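Local coordinates for acetyltransferase (PDB 7BYY), which acts as a bacterial toxin of the GNAT acetyltransferase family, acetylating aminoacyl-tRNAs, with glycyl-tRNA a probable substrate and acetyl-CoA the probable acetyl donor, at residues R42-L45 and K46-R50. The protein carries 1 engineered substitution. Residues are numbered along the deposited sequence; the frame is centred on the assembly and turned at random.
Sequences RASL and KKSVR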
# COMPACT_ATOMS: atom_id res chain seq x y z
N ARG A 42 -18.38 -16.52 4.23
CA ARG A 42 -19.74 -16.66 4.74
C ARG A 42 -19.99 -15.71 5.91
O ARG A 42 -21.02 -15.02 5.94
CB ARG A 42 -20.00 -18.10 5.18
CG ARG A 42 -19.97 -19.10 4.05
CD ARG A 42 -20.32 -20.48 4.59
NE ARG A 42 -19.51 -21.53 3.98
CZ ARG A 42 -19.97 -22.73 3.65
NH1 ARG A 42 -21.25 -23.03 3.87
NH2 ARG A 42 -19.17 -23.63 3.09
N ALA A 43 -19.06 -15.64 6.86
CA ALA A 43 -19.30 -14.98 8.13
C ALA A 43 -18.50 -13.70 8.36
O ALA A 43 -18.98 -12.82 9.06
CB ALA A 43 -19.01 -15.95 9.29
N SER A 44 -17.30 -13.58 7.79
CA SER A 44 -16.39 -12.51 8.17
C SER A 44 -16.05 -11.54 7.04
O SER A 44 -15.31 -10.58 7.28
CB SER A 44 -15.09 -13.10 8.73
OG SER A 44 -14.08 -12.10 8.83
N LEU A 45 -16.55 -11.76 5.82
CA LEU A 45 -16.13 -10.93 4.70
C LEU A 45 -16.63 -9.50 4.85
O LEU A 45 -15.88 -8.54 4.58
CB LEU A 45 -16.63 -11.53 3.39
CG LEU A 45 -16.52 -10.63 2.16
CD1 LEU A 45 -15.06 -10.35 1.80
CD2 LEU A 45 -17.26 -11.22 0.98
N LYS A 46 -17.88 -9.32 5.29
CA LYS A 46 -18.47 -7.99 5.36
C LYS A 46 -17.74 -7.12 6.38
O LYS A 46 -17.47 -5.94 6.12
CB LYS A 46 -19.95 -8.10 5.72
CG LYS A 46 -20.83 -8.63 4.60
CD LYS A 46 -22.30 -8.42 4.93
CE LYS A 46 -23.15 -8.34 3.68
NZ LYS A 46 -24.49 -7.73 3.95
N LYS A 47 -17.42 -7.67 7.55
CA LYS A 47 -16.84 -6.86 8.61
C LYS A 47 -15.36 -6.59 8.40
O LYS A 47 -14.84 -5.60 8.91
CB LYS A 47 -17.05 -7.55 9.95
CG LYS A 47 -18.36 -8.29 10.01
CD LYS A 47 -18.33 -9.34 11.11
CE LYS A 47 -19.35 -8.98 12.18
NZ LYS A 47 -19.61 -10.06 13.15
N SER A 48 -14.67 -7.46 7.66
CA SER A 48 -13.25 -7.23 7.41
C SER A 48 -13.04 -5.97 6.57
O SER A 48 -12.24 -5.10 6.94
CB SER A 48 -12.63 -8.44 6.73
OG SER A 48 -12.49 -9.51 7.64
N VAL A 49 -13.76 -5.84 5.45
CA VAL A 49 -13.58 -4.66 4.61
C VAL A 49 -14.27 -3.44 5.20
O VAL A 49 -13.89 -2.31 4.87
CB VAL A 49 -14.07 -4.92 3.18
CG1 VAL A 49 -13.57 -6.27 2.67
CG2 VAL A 49 -15.58 -4.85 3.09
N ARG A 50 -15.25 -3.62 6.08
CA ARG A 50 -15.83 -2.49 6.79
C ARG A 50 -14.80 -1.86 7.72
O ARG A 50 -14.62 -0.64 7.74
CB ARG A 50 -17.07 -2.93 7.57
CG ARG A 50 -18.38 -2.56 6.90
CD ARG A 50 -19.53 -2.53 7.90
NE ARG A 50 -20.21 -3.82 7.99
CZ ARG A 50 -21.32 -4.13 7.33
NH1 ARG A 50 -21.88 -3.23 6.52
NH2 ARG A 50 -21.87 -5.32 7.47
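The peptide carbonyl of S44 is held by S48 from both faces of its plane: the backbone N-H comes in on one, the side-chain hydroxyl on the other. S48 N lies 3.2 Å from S44 O with an N-H...O angle of 147°, a moderately bent bond. The hydroxyl makes the second one, S48 OG to S44 O at 3.0 Å, tilted 31° from the carbonyl plane. A chi1 of -73° puts OG beside S48's own backbone N, from where it can fold back onto the preceding turn. S44 OG lies 3.3 Å from S48 OG. All this sits on helix 35-50, which lies between the first two strands of the GNAT sheet in the chain, 13-17 and 55-61. The helix widens to a pi-type turn over 42-44, and the amides of K46 and K47 then find no carbonyl in the turn behind them, so the axis kinks; the ordinary i to i-4 bond is back at S48 N to S44 O, and again at R50 N to K46 O. Another flank is apolar: L45 CD1 approaches V49 CG1 loosely at 4.4 Å, and L45, buried, also packs on Y18, Q27 and F40. The extended chain of K46 leads away along Y18 to hydrogen-bond T23 through NZ.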